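Local coordinates for alkane monooxygenase (Geobacillus thermodenitrificans, PDB 3B9O), which is a flavin-dependent enzyme of the luciferase-like monooxygenase family, built on a TIM-barrel fold that holds flavin mononucleotide, at residues Q219-E231 / A238-D250. Numbering follows the deposited sequence.
With FMN (flavin mononucleotide), chain C.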
ATOM      1  N   GLN A 219      -7.924  16.903   2.435  1.00 15.90           N
ATOM      2  CA  GLN A 219      -8.049  16.134   1.199  1.00 14.41           C
ATOM      3  C   GLN A 219      -9.465  15.679   0.881  1.00 12.21           C
ATOM      4  O   GLN A 219      -9.729  15.261  -0.262  1.00 15.01           O
ATOM      5  CB  GLN A 219      -7.179  14.894   1.299  1.00 13.74           C
ATOM      6  CG  GLN A 219      -5.700  15.198   1.340  1.00 17.29           C
ATOM      7  CD  GLN A 219      -4.832  13.953   1.284  1.00 15.66           C
ATOM      8  OE1 GLN A 219      -4.900  13.089   2.154  1.00 18.86           O
ATOM      9  NE2 GLN A 219      -3.981  13.894   0.311  1.00  6.77           N
ATOM     10  N   ARG A 220     -10.317  15.679   1.913  1.00 14.71           N
ATOM     11  CA  ARG A 220     -11.639  15.040   1.954  1.00 22.37           C
ATOM     12  C   ARG A 220     -11.561  13.529   1.756  1.00 11.18           C
ATOM     13  O   ARG A 220     -11.726  12.799   2.723  1.00 18.98           O
ATOM     14  CB  ARG A 220     -12.679  15.701   1.009  1.00 14.81           C
ATOM     15  CG  ARG A 220     -13.185  17.133   1.425  1.00 10.76           C
ATOM     16  CD  ARG A 220     -14.230  17.480   0.340  1.00 20.97           C
ATOM     17  NE  ARG A 220     -15.036  18.672   0.569  1.00 15.52           N
ATOM     18  CZ  ARG A 220     -16.225  18.668   1.166  1.00 13.19           C
ATOM     19  NH1 ARG A 220     -16.731  17.540   1.643  1.00 12.27           N
ATOM     20  NH2 ARG A 220     -16.912  19.806   1.284  1.00 17.68           N
ATOM     21  N   THR A 221     -11.362  13.059   0.515  1.00 14.99           N
ATOM     22  CA  THR A 221     -11.093  11.645   0.236  1.00 16.39           C
ATOM     23  C   THR A 221      -9.566  11.409   0.391  1.00 15.73           C
ATOM     24  O   THR A 221      -8.761  12.171  -0.170  1.00 13.18           O
ATOM     25  CB  THR A 221     -11.590  11.246  -1.177  1.00 16.06           C
ATOM     26  OG1 THR A 221     -13.006  11.470  -1.264  1.00 13.54           O
ATOM     27  CG2 THR A 221     -11.225   9.809  -1.533  1.00 15.14           C
ATOM     28  N   PRO A 222      -9.162  10.361   1.141  1.00 13.59           N
ATOM     29  CA  PRO A 222      -7.705  10.020   1.210  1.00 12.33           C
ATOM     30  C   PRO A 222      -7.178   9.715  -0.210  1.00 14.10           C
ATOM     31  O   PRO A 222      -7.966   9.331  -1.095  1.00 11.85           O
ATOM     32  CB  PRO A 222      -7.674   8.734   2.049  1.00 11.55           C
ATOM     33  CG  PRO A 222      -8.951   8.725   2.816  1.00 19.82           C
ATOM     34  CD  PRO A 222      -9.980   9.415   1.909  1.00 15.21           C
ATOM     35  N   VAL A 223      -5.880   9.889  -0.437  1.00 12.84           N
ATOM     36  CA  VAL A 223      -5.295   9.439  -1.682  1.00  9.76           C
ATOM     37  C   VAL A 223      -5.626   7.965  -1.835  1.00 14.11           C
ATOM     38  O   VAL A 223      -5.426   7.159  -0.890  1.00 12.41           O
ATOM     39  CB  VAL A 223      -3.773   9.683  -1.736  1.00 12.69           C
ATOM     40  CG1 VAL A 223      -3.203   8.974  -2.970  1.00 12.52           C
ATOM     41  CG2 VAL A 223      -3.519  11.187  -1.845  1.00 16.83           C
ATOM     42  N   ILE A 224      -6.168   7.603  -3.000  1.00 12.75           N
ATOM     43  CA  ILE A 224      -6.632   6.219  -3.221  1.00  6.10           C
ATOM     44  C   ILE A 224      -5.590   5.341  -3.907  1.00  9.78           C
ATOM     45  O   ILE A 224      -5.227   5.559  -5.058  1.00 13.39           O
ATOM     46  CB  ILE A 224      -7.967   6.160  -4.071  1.00 13.62           C
ATOM     47  CG1 ILE A 224      -9.073   7.037  -3.441  1.00 14.65           C
ATOM     48  CG2 ILE A 224      -8.393   4.619  -4.265  1.00 18.05           C
ATOM     49  CD1 ILE A 224      -9.495   6.605  -2.002  1.00 20.80           C
ATOM     50  N   TYR A 225      -5.058   4.377  -3.177  1.00 12.97           N
ATOM     51  CA  TYR A 225      -4.195   3.351  -3.752  1.00 10.57           C
ATOM     52  C   TYR A 225      -4.997   2.108  -4.019  1.00 13.31           C
ATOM     53  O   TYR A 225      -6.052   1.900  -3.399  1.00 13.80           O
ATOM     54  CB  TYR A 225      -3.109   2.945  -2.730  1.00 11.83           C
ATOM     55  CG  TYR A 225      -1.862   3.779  -2.795  1.00 18.04           C
ATOM     56  CD1 TYR A 225      -0.685   3.280  -3.413  1.00 28.06           C
ATOM     57  CD2 TYR A 225      -1.862   5.093  -2.298  1.00 15.48           C
ATOM     58  CE1 TYR A 225       0.508   4.089  -3.487  1.00 30.10           C
ATOM     59  CE2 TYR A 225      -0.711   5.894  -2.357  1.00 13.12           C
ATOM     60  CZ  TYR A 225       0.478   5.387  -2.936  1.00 28.20           C
ATOM     61  OH  TYR A 225       1.615   6.204  -2.960  1.00 29.24           O
ATOM     62  N   GLN A 226      -4.484   1.284  -4.928  1.00 13.23           N
ATOM     63  CA  GLN A 226      -5.007  -0.026  -5.189  1.00 17.86           C
ATOM     64  C   GLN A 226      -3.832  -0.965  -5.413  1.00 17.44           C
ATOM     65  O   GLN A 226      -2.793  -0.578  -5.956  1.00 19.53           O
ATOM     66  CB  GLN A 226      -5.995  -0.037  -6.379  1.00 14.57           C
ATOM     67  CG  GLN A 226      -6.795  -1.329  -6.472  1.00 22.80           C
ATOM     68  CD  GLN A 226      -6.096  -2.401  -7.304  1.00 34.63           C
ATOM     69  OE1 GLN A 226      -6.474  -3.580  -7.245  1.00 27.82           O
ATOM     70  NE2 GLN A 226      -5.059  -2.003  -8.086  1.00 24.13           N
ATOM     71  N   ALA A 227      -4.011  -2.198  -4.953  1.00 17.30           N
ATOM     72  CA  ALA A 227      -3.057  -3.278  -5.185  1.00 22.19           C
ATOM     73  C   ALA A 227      -3.928  -4.527  -5.399  1.00 32.99           C
ATOM     74  O   ALA A 227      -4.837  -4.795  -4.587  1.00 23.19           O
ATOM     75  CB  ALA A 227      -2.134  -3.438  -3.966  1.00 18.33           C
ATOM     76  N   GLY A 228      -3.698  -5.246  -6.502  1.00 23.08           N
ATOM     77  CA  GLY A 228      -4.545  -6.396  -6.892  1.00 19.72           C
ATOM     78  C   GLY A 228      -4.436  -6.506  -8.400  1.00 24.69           C
ATOM     79  O   GLY A 228      -4.925  -5.631  -9.157  1.00 26.12           O
ATOM     80  N   MET A 229      -3.727  -7.541  -8.827  1.00 24.99           N
ATOM     81  CA  MET A 229      -3.261  -7.670 -10.231  1.00 28.37           C
ATOM     82  C   MET A 229      -4.185  -8.470 -11.169  1.00 30.80           C
ATOM     83  O   MET A 229      -3.952  -8.541 -12.393  1.00 31.80           O
ATOM     84  CB  MET A 229      -1.838  -8.260 -10.255  1.00 17.47           C
ATOM     85  CG  MET A 229      -0.746  -7.282  -9.854  1.00 29.27           C
ATOM     86  SD  MET A 229      -0.413  -5.930 -11.029  1.00 36.59           S
ATOM     87  CE  MET A 229      -1.959  -5.188 -11.458  1.00 46.68           C
ATOM     88  N   SER A 230      -5.211  -9.090 -10.593  1.00 29.65           N
ATOM     89  CA  SER A 230      -6.215  -9.816 -11.387  1.00 27.56           C
ATOM     90  C   SER A 230      -6.831  -8.879 -12.399  1.00 31.10           C
ATOM     91  O   SER A 230      -6.726  -7.645 -12.267  1.00 25.32           O
ATOM     92  CB  SER A 230      -7.292 -10.420 -10.485  1.00 24.42           C
ATOM     93  OG  SER A 230      -8.082  -9.381  -9.932  1.00 31.95           O
ATOM     94  N   GLU A 231      -7.462  -9.437 -13.430  1.00 20.06           N
ATOM     95  CA  GLU A 231      -8.057  -8.588 -14.448  1.00 26.80           C
ATOM     96  C   GLU A 231      -9.124  -7.666 -13.840  1.00 25.08           C
ATOM     97  O   GLU A 231      -9.187  -6.487 -14.166  1.00 24.30           O
ATOM     98  CB  GLU A 231      -8.611  -9.418 -15.605  1.00 32.27           C
ATOM     99  CG  GLU A 231      -9.211  -8.546 -16.685  1.00 45.35           C
ATOM    100  CD  GLU A 231      -9.575  -9.287 -17.944  1.00 60.38           C
ATOM    101  OE1 GLU A 231     -10.275  -8.669 -18.790  1.00 59.37           O
ATOM    102  OE2 GLU A 231      -9.159 -10.464 -18.086  1.00 62.83           O
ATOM    103  N   ALA A 238      -8.230   1.083 -12.609  1.00 17.61           N
ATOM    104  CA  ALA A 238      -8.496   2.026 -13.710  1.00 18.13           C
ATOM    105  C   ALA A 238      -9.634   2.970 -13.376  1.00 17.32           C
ATOM    106  O   ALA A 238      -9.577   4.185 -13.659  1.00 15.85           O
ATOM    107  CB  ALA A 238      -8.797   1.252 -15.021  1.00 14.74           C
ATOM    108  N   LYS A 239     -10.650   2.416 -12.724  1.00 15.26           N
ATOM    109  CA  LYS A 239     -11.823   3.173 -12.344  1.00 15.87           C
ATOM    110  C   LYS A 239     -11.550   4.145 -11.163  1.00 16.87           C
ATOM    111  O   LYS A 239     -12.029   5.249 -11.180  1.00 16.51           O
ATOM    112  CB  LYS A 239     -12.953   2.197 -11.960  1.00 11.66           C
ATOM    113  CG  LYS A 239     -14.301   2.882 -11.721  1.00 13.14           C
ATOM    114  CD  LYS A 239     -15.397   1.874 -11.425  1.00 14.89           C
ATOM    115  CE  LYS A 239     -16.730   2.615 -11.397  1.00 30.96           C
ATOM    116  NZ  LYS A 239     -17.812   1.725 -10.904  1.00 34.33           N
ATOM    117  N   HIS A 240     -10.836   3.695 -10.131  1.00 17.59           N
ATOM    118  CA  HIS A 240     -10.773   4.442  -8.858  1.00 18.33           C
ATOM    119  C   HIS A 240      -9.407   4.955  -8.440  1.00 15.25           C
ATOM    120  O   HIS A 240      -9.318   5.997  -7.795  1.00 17.90           O
ATOM    121  CB  HIS A 240     -11.194   3.523  -7.710  1.00 17.02           C
ATOM    122  CG  HIS A 240     -12.610   3.056  -7.784  1.00 19.21           C
ATOM    123  ND1 HIS A 240     -13.678   3.833  -7.381  1.00 17.98           N
ATOM    124  CD2 HIS A 240     -13.129   1.862  -8.160  1.00 16.95           C
ATOM    125  CE1 HIS A 240     -14.800   3.146  -7.525  1.00 17.76           C
ATOM    126  NE2 HIS A 240     -14.494   1.952  -8.013  1.00 20.52           N
ATOM    127  N   ALA A 241      -8.363   4.172  -8.693  1.00  9.91           N
ATOM    128  CA  ALA A 241      -7.062   4.426  -8.062  1.00 13.97           C
ATOM    129  C   ALA A 241      -6.326   5.677  -8.580  1.00 16.21           C
ATOM    130  O   ALA A 241      -6.240   5.928  -9.803  1.00 13.61           O
ATOM    131  CB  ALA A 241      -6.164   3.197  -8.178  1.00 11.93           C
ATOM    132  N   GLU A 242      -5.805   6.453  -7.642  1.00 12.96           N
ATOM    133  CA  GLU A 242      -4.857   7.511  -7.980  1.00 14.51           C
ATOM    134  C   GLU A 242      -3.411   6.976  -8.032  1.00 14.32           C
ATOM    135  O   GLU A 242      -2.552   7.535  -8.761  1.00 14.54           O
ATOM    136  CB  GLU A 242      -4.933   8.643  -6.956  1.00 13.96           C
ATOM    137  CG  GLU A 242      -6.300   9.221  -6.740  1.00 18.07           C
ATOM    138  CD  GLU A 242      -6.252  10.281  -5.668  1.00 16.53           C
ATOM    139  OE1 GLU A 242      -5.860  11.430  -5.989  1.00 19.41           O
ATOM    140  OE2 GLU A 242      -6.620   9.952  -4.514  1.00 15.49           O
ATOM    141  N   CYS A 243      -3.130   5.933  -7.251  1.00 11.83           N
ATOM    142  CA  CYS A 243      -1.841   5.266  -7.309  1.00  9.96           C
ATOM    143  C   CYS A 243      -2.024   3.758  -7.317  1.00 20.13           C
ATOM    144  O   CYS A 243      -2.823   3.224  -6.536  1.00 17.80           O
ATOM    145  CB  CYS A 243      -0.973   5.651  -6.092  1.00 17.51           C
ATOM    146  SG  CYS A 243      -0.724   7.436  -5.916  1.00 20.41           S
ATOM    147  N   VAL A 244      -1.265   3.066  -8.177  1.00 16.28           N
ATOM    148  CA  VAL A 244      -1.403   1.620  -8.319  1.00 15.25           C
ATOM    149  C   VAL A 244      -0.099   0.955  -7.934  1.00 13.55           C
ATOM    150  O   VAL A 244       0.952   1.362  -8.394  1.00 15.88           O
ATOM    151  CB  VAL A 244      -1.846   1.218  -9.767  1.00 16.49           C
ATOM    152  CG1 VAL A 244      -2.145  -0.264  -9.852  1.00 18.88           C
ATOM    153  CG2 VAL A 244      -3.052   2.039 -10.208  1.00 17.63           C
ATOM    154  N   PHE A 245      -0.173  -0.036  -7.039  1.00 16.73           N
ATOM    155  CA  PHE A 245       0.992  -0.832  -6.636  1.00 17.68           C
ATOM    156  C   PHE A 245       0.941  -2.125  -7.493  1.00 17.05           C
ATOM    157  O   PHE A 245       0.143  -3.023  -7.249  1.00 22.55           O
ATOM    158  CB  PHE A 245       0.890  -1.097  -5.110  1.00 22.37           C
ATOM    159  CG  PHE A 245       2.057  -1.879  -4.487  1.00 30.70           C
ATOM    160  CD1 PHE A 245       1.894  -2.432  -3.196  1.00 16.20           C
ATOM    161  CD2 PHE A 245       3.281  -2.096  -5.158  1.00 34.63           C
ATOM    162  CE1 PHE A 245       2.950  -3.173  -2.590  1.00 25.58           C
ATOM    163  CE2 PHE A 245       4.357  -2.833  -4.543  1.00 20.45           C
ATOM    164  CZ  PHE A 245       4.170  -3.375  -3.267  1.00 28.16           C
ATOM    165  N   LEU A 246       1.804  -2.183  -8.493  1.00 17.60           N
ATOM    166  CA  LEU A 246       1.882  -3.270  -9.467  1.00 24.98           C
ATOM    167  C   LEU A 246       2.852  -4.358  -9.048  1.00 25.35           C
ATOM    168  O   LEU A 246       3.882  -4.098  -8.395  1.00 25.41           O
ATOM    169  CB  LEU A 246       2.413  -2.706 -10.757  1.00 14.94           C
ATOM    170  CG  LEU A 246       1.617  -2.183 -11.950  1.00 36.04           C
ATOM    171  CD1 LEU A 246       0.162  -2.097 -11.731  1.00 24.25           C
ATOM    172  CD2 LEU A 246       2.256  -0.896 -12.459  1.00 22.23           C
ATOM    173  N   GLY A 247       2.511  -5.588  -9.417  1.00 28.15           N
ATOM    174  CA  GLY A 247       3.457  -6.696  -9.369  1.00 29.73           C
ATOM    175  C   GLY A 247       4.275  -6.707 -10.644  1.00 28.00           C
ATOM    176  O   GLY A 247       3.827  -6.214 -11.678  1.00 24.49           O
ATOM    177  N   GLY A 248       5.492  -7.262 -10.576  1.00 31.69           N
ATOM    178  CA  GLY A 248       6.357  -7.346 -11.753  1.00 21.87           C
ATOM    179  C   GLY A 248       7.749  -6.870 -11.441  1.00 22.37           C
ATOM    180  O   GLY A 248       7.928  -5.941 -10.641  1.00 24.85           O
ATOM    181  N   LYS A 249       8.738  -7.520 -12.057  1.00 24.93           N
ATOM    182  CA  LYS A 249      10.159  -7.301 -11.727  1.00 21.79           C
ATOM    183  C   LYS A 249      11.023  -6.887 -12.902  1.00 26.18           C
ATOM    184  O   LYS A 249      12.247  -6.775 -12.753  1.00 30.92           O
ATOM    185  CB  LYS A 249      10.801  -8.526 -11.073  1.00 23.72           C
ATOM    186  CG  LYS A 249      10.510  -9.843 -11.762  1.00 38.04           C
ATOM    187  CD  LYS A 249      11.453 -11.008 -11.363  1.00 42.09           C
ATOM    188  CE  LYS A 249      11.887 -11.036  -9.908  1.00 64.98           C
ATOM    189  NZ  LYS A 249      11.958 -12.476  -9.447  1.00 50.97           N
ATOM    190  N   ASP A 250      10.415  -6.675 -14.063  1.00 24.18           N
ATOM    191  CA  ASP A 250      11.166  -6.247 -15.252  1.00 26.12           C
ATOM    192  C   ASP A 250      10.390  -5.260 -16.119  1.00 19.27           C
ATOM    193  O   ASP A 250       9.203  -5.052 -15.907  1.00 19.99           O
ATOM    194  CB  ASP A 250      11.621  -7.467 -16.092  1.00 27.62           C
ATOM    195  CG  ASP A 250      10.477  -8.374 -16.494  1.00 27.23           C
ATOM    196  OD1 ASP A 250      10.559  -9.597 -16.223  1.00 57.87           O
ATOM    197  OD2 ASP A 250       9.508  -7.908 -17.091  1.00 33.97           O
TER
HETATM  198  N1  FMN C 441      -3.696  -8.048  -0.102  1.00 55.89           N
HETATM  199  C2  FMN C 441      -3.906  -7.813   1.214  1.00 87.73           C
HETATM  200  O2  FMN C 441      -4.899  -8.371   1.768  1.00 53.32           O
HETATM  201  N3  FMN C 441      -3.037  -6.984   1.879  1.00 53.06           N
HETATM  202  C4  FMN C 441      -1.979  -6.390   1.240  1.00 58.29           C
HETATM  203  O4  FMN C 441      -1.208  -5.631   1.864  1.00 56.77           O
HETATM  204  C4A FMN C 441      -1.764  -6.624  -0.127  1.00 44.69           C
HETATM  205  N5  FMN C 441      -0.733  -6.060  -0.827  1.00 53.21           N
HETATM  206  C5A FMN C 441      -0.569  -6.345  -2.158  1.00 66.26           C
HETATM  207  C6  FMN C 441       0.486  -5.793  -2.910  1.00 52.67           C
HETATM  208  C7  FMN C 441       0.630  -6.088  -4.280  1.00 41.13           C
HETATM  209  C7M FMN C 441       1.761  -5.505  -5.100  1.00 65.89           C
HETATM  210  C8  FMN C 441      -0.281  -6.926  -4.904  1.00 62.37           C
HETATM  211  C8M FMN C 441      -0.136  -7.254  -6.373  1.00 56.28           C
HETATM  212  C9  FMN C 441      -1.334  -7.487  -4.170  1.00 40.44           C
HETATM  213  C9A FMN C 441      -1.485  -7.207  -2.800  1.00 71.07           C
HETATM  214  N10 FMN C 441      -2.508  -7.753  -2.092  1.00 83.50           N
HETATM  215  C10 FMN C 441      -2.655  -7.484  -0.779  1.00 70.05           C
HETATM  216  C1' FMN C 441      -3.492  -8.656  -2.725  1.00 64.74           C
HETATM  217  C2' FMN C 441      -4.753  -7.862  -3.107  1.00 60.62           C
HETATM  218  O2' FMN C 441      -4.644  -6.499  -2.693  1.00 43.14           O
HETATM  219  C3' FMN C 441      -6.078  -8.414  -2.556  1.00 60.97           C
HETATM  220  O3' FMN C 441      -6.018  -8.740  -1.150  1.00 46.02           O
HETATM  221  C4' FMN C 441      -6.680  -9.534  -3.434  1.00 72.58           C
HETATM  222  O4' FMN C 441      -6.999 -10.701  -2.669  1.00 84.09           O
HETATM  223  C5' FMN C 441      -5.804  -9.966  -4.615  1.00 65.18           C
HETATM  224  O5' FMN C 441      -6.218  -9.139  -5.695  1.00 47.04           O
HETATM  225  P   FMN C 441      -6.181  -9.608  -7.231  1.00 51.81           P
HETATM  226  O1P FMN C 441      -6.648 -11.055  -7.202  1.00 71.81           O
HETATM  227  O2P FMN C 441      -7.114  -8.635  -7.889  1.00 30.75           O
HETATM  228  O3P FMN C 441      -4.729  -9.532  -7.663  1.00 63.87           O
HETATM  229  O   HOH W   1      -1.999  -4.326  -8.420  1.00 18.19           O
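Ile224 O is shared by two backbone donors, Glu242 N at 2.8 Å and Cys243 N at 3.1 Å, where the chain leaves the turn after helix 231-240 and enters its next strand. The Glu242 side chain crosses that of Ile224 at about a right angle, and its OE2 accepts from the amide N of Ile224 (2.8 Å), met on the anti side and 29° out of the carboxylate plane. Arg413 makes a salt bridge to this same oxygen, which probably favours the ionised form of the buried acid. Further on the parallel ladder continues, Gln226 N bonding Cys243 O and Phe245 N meeting Gln226 O nearly straight. Beside it Cys243 sits over one face of the Tyr225 ring, its CB 3.4 Å from the ring centroid in a CH-pi contact. With chi1 at -56°, SG is turned beside its own backbone N and stays over that face as a sulfur-aromatic contact, while Tyr225 OH is hydrogen-bonded to Tyr412 OH. At the C-terminal ends the strands open toward flavin mononucleotide. Its methyl C7M sits over the centre of the Phe245 ring, and Ala227 O accepts a hydrogen bond from the flavin mononucleotide O2'. Where the two backbones diverge, water 1 links them, accepting from Gly228 N (2.7 Å) and donating to Phe245 O. Beyond it, the Met229 chain is bent at chi2 (-70°) and chi3, SD receives a weak bond from Gly247 N (3.4 Å), and CE touches Leu246 CD1. The pair forms the strands of a beta-alpha-beta unit in the parallel barrel, between strands 130-135 and 276-285, with helix 251-265 packed against Val244 and Leu246 and helix 412-417 against Val223 and Cys243.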